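Local coordinates for protein 3-keto-5-aminohexanoate cleavage enzyme (Burkholderia xenovorans LB400, PDB 3E49) that probably catalyses the zinc-dependent cleavage of 3-keto-5-aminohexanoate, as a TIM-barrel member of the beta-keto acid cleavage enzyme family, at residues F119-M124 and E141-L146; D154-L159 and V186-A191. One frame throughout, in Å; residues are numbered along the deposited sequence.

Contact 1 (F119-M124 and E141-L146); sequences FGLYPM and ERSRDL
S143 OG and Y122 CG both lie between the backbone N and the carbonyl carbon; in S143 (chi1 68°) this turns OG back toward the backbone at L121 and Y122, and in Y122 it sets CG, where the ring begins, beside R144. There OG of S143 accepts two consecutive amide hydrogens. The bond from L121 N to S143 OG is 2.9 Å long and moderately bent at 143°, while the one from Y122 N to S143 OG, at 3.0 Å, is bent further and weak. The same hydroxyl hydrogen-bonds to the carbonyl of L140, in the last turn of helix 134-141. A serine suits the place because one small group can serve as acceptor for the amides and donor to that carbonyl. Its CB packs closely too, 3.2 Å from F119 O.

Beside this polar centre lies a cation-pi contact. The guanidinium of R144 sits over one face of the Y122 ring, displaced toward the rim, with R144 CZ 3.9 Å from the ring centroid and the two planes tilted by 33°. NH2 lies nearest CD2 (3.3 Å) and NH1 nearest CE2 (3.4 Å), while R144 CB packs near Y122 CD1, across the ring from CD2. P123 CD lies against the opposite face of the tyrosine. E141 steadies the arginine: its OE2 uses the syn lone pair to accept a 2.9 Å hydrogen bond from R144 NE, part of a salt bridge and almost in the guanidinium plane. H184 of the second subunit meets the Y122 ring, placing this pair at the assembly interface.

The arrangement closes the base of an excursion from the TIM barrel, where the chain leaves strand 117-118, passes through helix 134-141 and returns to pair as antiparallel strand 147-148.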
loop_
_atom_site.group_PDB
_atom_site.type_symbol
_atom_site.label_atom_id
_atom_site.label_comp_id
_atom_site.label_asym_id
_atom_site.label_seq_id
_atom_site.Cartn_x
_atom_site.Cartn_y
_atom_site.Cartn_z
ATOM N N PHE A 119 17.601 17.323 -10.339
ATOM C CA PHE A 119 17.032 18.296 -9.410
ATOM C C PHE A 119 16.361 19.349 -10.290
ATOM O O PHE A 119 17.036 20.223 -10.826
ATOM C CB PHE A 119 18.113 18.982 -8.589
ATOM C CG PHE A 119 18.239 18.494 -7.215
ATOM C CD1 PHE A 119 18.907 17.328 -6.938
ATOM C CD2 PHE A 119 17.716 19.236 -6.168
ATOM C CE1 PHE A 119 19.029 16.893 -5.633
ATOM C CE2 PHE A 119 17.819 18.800 -4.872
ATOM C CZ PHE A 119 18.482 17.633 -4.601
ATOM N N GLY A 120 15.058 19.266 -10.455
ATOM C CA GLY A 120 14.362 20.191 -11.337
ATOM C C GLY A 120 13.927 21.434 -10.600
ATOM O O GLY A 120 12.870 21.446 -9.970
ATOM N N LEU A 121 14.740 22.479 -10.670
ATOM C CA LEU A 121 14.456 23.731 -9.977
ATOM C C LEU A 121 13.862 24.792 -10.885
ATOM O O LEU A 121 13.218 25.717 -10.412
ATOM C CB LEU A 121 15.719 24.278 -9.325
ATOM C CG LEU A 121 16.504 23.393 -8.337
ATOM C CD1 LEU A 121 17.529 24.271 -7.687
ATOM C CD2 LEU A 121 15.620 22.724 -7.304
ATOM N N TYR A 122 14.070 24.630 -12.180
ATOM C CA TYR A 122 13.594 25.552 -13.208
ATOM C C TYR A 122 12.122 25.885 -13.164
ATOM O O TYR A 122 11.751 26.983 -13.596
ATOM C CB TYR A 122 13.990 25.080 -14.624
ATOM C CG TYR A 122 13.490 23.705 -15.016
ATOM C CD1 TYR A 122 14.271 22.564 -14.781
ATOM C CD2 TYR A 122 12.249 23.542 -15.625
ATOM C CE1 TYR A 122 13.834 21.341 -15.113
ATOM C CE2 TYR A 122 11.790 22.297 -15.962
ATOM C CZ TYR A 122 12.598 21.198 -15.721
ATOM O OH TYR A 122 12.168 19.964 -16.060
ATOM N N PRO A 123 11.243 24.959 -12.712
ATOM C CA PRO A 123 9.842 25.414 -12.639
ATOM C C PRO A 123 9.583 26.605 -11.699
ATOM O O PRO A 123 8.557 27.266 -11.822
ATOM C CB PRO A 123 9.095 24.159 -12.166
ATOM C CG PRO A 123 9.925 23.056 -12.694
ATOM C CD PRO A 123 11.328 23.525 -12.380
HETATM N N MSE A 124 10.480 26.851 -10.747
HETATM C CA MSE A 124 10.365 27.999 -9.858
HETATM C C MSE A 124 10.434 29.303 -10.631
HETATM O O MSE A 124 9.951 30.316 -10.155
HETATM C CB MSE A 124 11.440 27.958 -8.785
HETATM C CG MSE A 124 11.188 26.862 -7.780
HETATM SE SE MSE A 124 12.612 26.731 -6.420
HETATM C CE MSE A 124 13.921 26.137 -7.489
ATOM N N GLU A 141 17.808 27.919 -13.930
ATOM C CA GLU A 141 17.689 27.411 -15.269
ATOM C C GLU A 141 18.645 26.263 -15.501
ATOM O O GLU A 141 18.290 25.282 -16.100
ATOM C CB GLU A 141 17.887 28.518 -16.311
ATOM C CG GLU A 141 17.926 27.977 -17.753
ATOM C CD GLU A 141 16.755 27.026 -18.109
ATOM O OE1 GLU A 141 15.576 27.370 -17.800
ATOM O OE2 GLU A 141 17.035 25.951 -18.710
ATOM N N ARG A 142 19.860 26.379 -15.004
ATOM C CA ARG A 142 20.829 25.317 -15.248
ATOM C C ARG A 142 20.544 23.989 -14.550
ATOM O O ARG A 142 21.219 22.992 -14.819
ATOM C CB ARG A 142 22.263 25.816 -15.057
ATOM C CG ARG A 142 22.788 26.354 -16.409
ATOM C CD ARG A 142 24.014 27.190 -16.297
ATOM N NE ARG A 142 23.715 28.623 -16.326
ATOM C CZ ARG A 142 24.552 29.582 -15.929
ATOM N NH1 ARG A 142 25.743 29.277 -15.418
ATOM N NH2 ARG A 142 24.184 30.855 -16.008
ATOM N N SER A 143 19.512 23.958 -13.708
ATOM C CA SER A 143 19.092 22.713 -13.079
ATOM C C SER A 143 18.493 21.780 -14.123
ATOM O O SER A 143 18.488 20.570 -13.932
ATOM C CB SER A 143 18.111 22.991 -11.916
ATOM O OG SER A 143 16.859 23.490 -12.360
ATOM N N ARG A 144 17.982 22.333 -15.228
ATOM C CA ARG A 144 17.409 21.518 -16.266
ATOM C C ARG A 144 18.464 20.561 -16.882
ATOM O O ARG A 144 18.161 19.433 -17.233
ATOM C CB ARG A 144 16.789 22.438 -17.333
ATOM C CG ARG A 144 15.998 21.746 -18.426
ATOM C CD ARG A 144 15.618 22.728 -19.520
ATOM N NE ARG A 144 14.926 23.918 -19.015
ATOM C CZ ARG A 144 13.610 24.014 -18.858
ATOM N NH1 ARG A 144 12.814 22.995 -19.178
ATOM N NH2 ARG A 144 13.090 25.135 -18.384
ATOM N N ASP A 145 19.717 20.991 -16.934
ATOM C CA ASP A 145 20.762 20.202 -17.579
ATOM C C ASP A 145 21.829 19.670 -16.635
ATOM O O ASP A 145 22.871 19.215 -17.064
ATOM C CB ASP A 145 21.406 21.009 -18.716
ATOM C CG ASP A 145 21.837 22.408 -18.287
ATOM O OD1 ASP A 145 20.969 23.329 -18.224
ATOM O OD2 ASP A 145 23.062 22.597 -18.058
ATOM N N LEU A 146 21.568 19.660 -15.353
ATOM C CA LEU A 146 22.608 19.166 -14.444
ATOM C C LEU A 146 22.136 17.993 -13.576
ATOM O O LEU A 146 20.953 17.836 -13.279
ATOM C CB LEU A 146 23.212 20.336 -13.652
ATOM C CG LEU A 146 23.987 21.355 -14.551
ATOM C CD1 LEU A 146 24.423 22.550 -13.742
ATOM C CD2 LEU A 146 25.215 20.757 -15.319
#

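Contact 2 (D154-L159 and V186-A191); sequences DIEFIL and VDRKLA
E156 and R188 supply the charged part of this contact, a salt bridge through one N-H. R188 NH2 lies 3.2 Å from E156 OE1, and the weak hydrogen bond it gives is nearly straight at 169°. The oxygen lies at the edge of the guanidinium, near its plane, but the carboxylate is turned almost perpendicular to that plane (89°), so the pair does not make the flat two-bond fork. The glutamate reaches across because CG is anti to the backbone N (chi1 -173°) and the chain stays extended beyond it. A water accepts a bond from R188 NH1 at 3.0 Å; its approach to E156 OE1 is too short to be reliable.

Apolar contacts lie alongside. L190 CD1 rests over one face of the guanidinium, toward its rim, and also comes 4.1 Å from E156 CG, so the leucine packs against the aliphatic part of one partner and the flat end of the other. L159 directs its branches to the same loop: its CD1 is 4.1 Å from L190 CB, and CD2 approaches A191 CB more loosely. Leucine fits here, since L159 also packs against F185, F169 and L112.

Backbone groups join in through L190 O, which is 3.7 Å from L159 CB. A second water donates to both L159 O and L190 O, bridging the two carbonyls. The loop is set up by a Schellman motif in which K189 adopts positive phi as helix 176-187 ends.

The chemistry is that of a partly hydrated seam between helix 152-163 and the turn that ends helix 176-187: L159 packs inward, L190 joins it to the charged edge with its weak ion pair, and one bridging water serves the carbonyls of L159 and L190.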
loop_
_atom_site.group_PDB
_atom_site.type_symbol
_atom_site.label_atom_id
_atom_site.label_comp_id
_atom_site.label_asym_id
_atom_site.label_seq_id
_atom_site.Cartn_x
_atom_site.Cartn_y
_atom_site.Cartn_z
ATOM N N ASP A 154 31.144 7.694 -4.510
ATOM C CA ASP A 154 31.024 8.920 -3.727
ATOM C C ASP A 154 30.492 8.636 -2.324
ATOM O O ASP A 154 31.026 9.106 -1.320
ATOM C CB ASP A 154 30.046 9.899 -4.395
ATOM C CG ASP A 154 30.563 10.482 -5.718
ATOM O OD1 ASP A 154 31.794 10.510 -5.945
ATOM O OD2 ASP A 154 29.717 10.927 -6.529
ATOM N N ILE A 155 29.424 7.850 -2.256
ATOM C CA ILE A 155 28.793 7.555 -0.963
ATOM C C ILE A 155 29.735 6.752 -0.084
ATOM O O ILE A 155 29.895 7.076 1.074
ATOM C CB ILE A 155 27.438 6.838 -1.132
ATOM C CG1 ILE A 155 26.446 7.744 -1.907
ATOM C CG2 ILE A 155 26.898 6.438 0.222
ATOM C CD1 ILE A 155 25.316 6.971 -2.577
ATOM N N GLU A 156 30.359 5.730 -0.648
ATOM C CA GLU A 156 31.345 4.945 0.076
ATOM C C GLU A 156 32.457 5.855 0.622
ATOM O O GLU A 156 32.886 5.728 1.761
ATOM C CB GLU A 156 31.939 3.889 -0.853
ATOM C CG GLU A 156 32.862 2.912 -0.137
ATOM C CD GLU A 156 33.470 1.869 -1.078
ATOM O OE1 GLU A 156 32.968 1.676 -2.224
ATOM O OE2 GLU A 156 34.447 1.225 -0.657
ATOM N N PHE A 157 32.907 6.803 -0.198
ATOM C CA PHE A 157 33.953 7.730 0.225
ATOM C C PHE A 157 33.512 8.584 1.396
ATOM O O PHE A 157 34.248 8.738 2.383
ATOM C CB PHE A 157 34.394 8.597 -0.960
ATOM C CG PHE A 157 35.523 9.512 -0.629
ATOM C CD1 PHE A 157 36.826 9.049 -0.659
ATOM C CD2 PHE A 157 35.280 10.808 -0.210
ATOM C CE1 PHE A 157 37.875 9.890 -0.320
ATOM C CE2 PHE A 157 36.320 11.655 0.134
ATOM C CZ PHE A 157 37.623 11.197 0.067
ATOM N N ILE A 158 32.305 9.143 1.315
ATOM C CA ILE A 158 31.783 9.978 2.410
ATOM C C ILE A 158 31.627 9.152 3.698
ATOM O O ILE A 158 32.002 9.589 4.788
ATOM C CB ILE A 158 30.438 10.621 2.001
ATOM C CG1 ILE A 158 30.662 11.572 0.823
ATOM C CG2 ILE A 158 29.829 11.370 3.174
ATOM C CD1 ILE A 158 29.419 11.971 0.059
ATOM N N LEU A 159 31.114 7.939 3.573
ATOM C CA LEU A 159 30.883 7.116 4.756
ATOM C C LEU A 159 32.193 6.820 5.449
ATOM O O LEU A 159 32.282 6.879 6.674
ATOM C CB LEU A 159 30.193 5.789 4.388
ATOM C CG LEU A 159 28.744 5.847 3.903
ATOM C CD1 LEU A 159 28.272 4.491 3.327
ATOM C CD2 LEU A 159 27.831 6.331 5.042
ATOM N N VAL A 186 24.492 -0.698 4.216
ATOM C CA VAL A 186 24.292 -1.269 5.539
ATOM C C VAL A 186 24.698 -2.746 5.500
ATOM O O VAL A 186 25.355 -3.229 6.402
ATOM C CB VAL A 186 22.834 -1.113 6.046
ATOM C CG1 VAL A 186 22.591 -2.029 7.275
ATOM C CG2 VAL A 186 22.556 0.375 6.378
ATOM N N ASP A 187 24.327 -3.441 4.434
ATOM C CA ASP A 187 24.700 -4.838 4.285
ATOM C C ASP A 187 26.200 -5.008 4.194
ATOM O O ASP A 187 26.732 -6.037 4.635
ATOM C CB ASP A 187 24.033 -5.474 3.062
ATOM C CG ASP A 187 22.530 -5.690 3.259
ATOM O OD1 ASP A 187 22.033 -5.490 4.394
ATOM O OD2 ASP A 187 21.843 -6.041 2.266
ATOM N N ARG A 188 26.873 -4.013 3.618
ATOM C CA ARG A 188 28.329 -4.026 3.509
ATOM C C ARG A 188 28.958 -3.530 4.806
ATOM O O ARG A 188 30.168 -3.398 4.883
ATOM C CB ARG A 188 28.800 -3.197 2.299
ATOM C CG ARG A 188 28.453 -3.826 0.958
ATOM C CD ARG A 188 28.701 -2.890 -0.192
ATOM N NE ARG A 188 30.056 -2.346 -0.163
ATOM C CZ ARG A 188 30.496 -1.343 -0.920
ATOM N NH1 ARG A 188 29.686 -0.725 -1.787
ATOM N NH2 ARG A 188 31.756 -0.941 -0.791
ATOM N N LYS A 189 28.142 -3.267 5.821
ATOM C CA LYS A 189 28.608 -2.789 7.141
ATOM C C LYS A 189 29.335 -1.459 7.089
ATOM O O LYS A 189 30.139 -1.171 7.982
ATOM C CB LYS A 189 29.529 -3.807 7.844
ATOM C CG LYS A 189 28.977 -5.201 8.000
ATOM C CD LYS A 189 27.814 -5.252 8.931
ATOM C CE LYS A 189 27.180 -6.643 8.889
ATOM N NZ LYS A 189 25.910 -6.706 9.649
ATOM N N LEU A 190 29.036 -0.633 6.080
ATOM C CA LEU A 190 29.729 0.649 5.912
ATOM C C LEU A 190 29.062 1.817 6.663
ATOM O O LEU A 190 29.560 2.938 6.672
ATOM C CB LEU A 190 29.929 0.944 4.418
ATOM C CG LEU A 190 30.846 -0.070 3.749
ATOM C CD1 LEU A 190 30.979 0.195 2.248
ATOM C CD2 LEU A 190 32.238 -0.116 4.468
ATOM N N ALA A 191 27.946 1.518 7.321
ATOM C CA ALA A 191 27.206 2.463 8.136
ATOM C C ALA A 191 26.684 1.625 9.300
ATOM O O ALA A 191 26.268 0.503 9.071
ATOM C CB ALA A 191 26.034 3.057 7.335
HETATM O O HOH W 1 30.804 1.610 -3.286
HETATM O O HOH W 2 30.089 5.511 8.511
#

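Overall arrangement
Contact 1 and contact 2 follow one another along the chain and do not touch within a subunit: their centres are 29 Å apart and their nearest atoms about 12 Å. Contact 1 lies on the metal side of the barrel, with the side chain of F119 about 8 Å from the bound zinc ion, which H50, H52 and E259 hold; contact 2 lies away from it, between helix 152-163 and the turn that ends helix 176-187. The assembly brings them together. R144 NH1 makes a long, weak ion pair with E156 of the second subunit and nears its R188, on which Y122 also packs; E156 is thus approached by two arginines, one per subunit, whose like charges lie close.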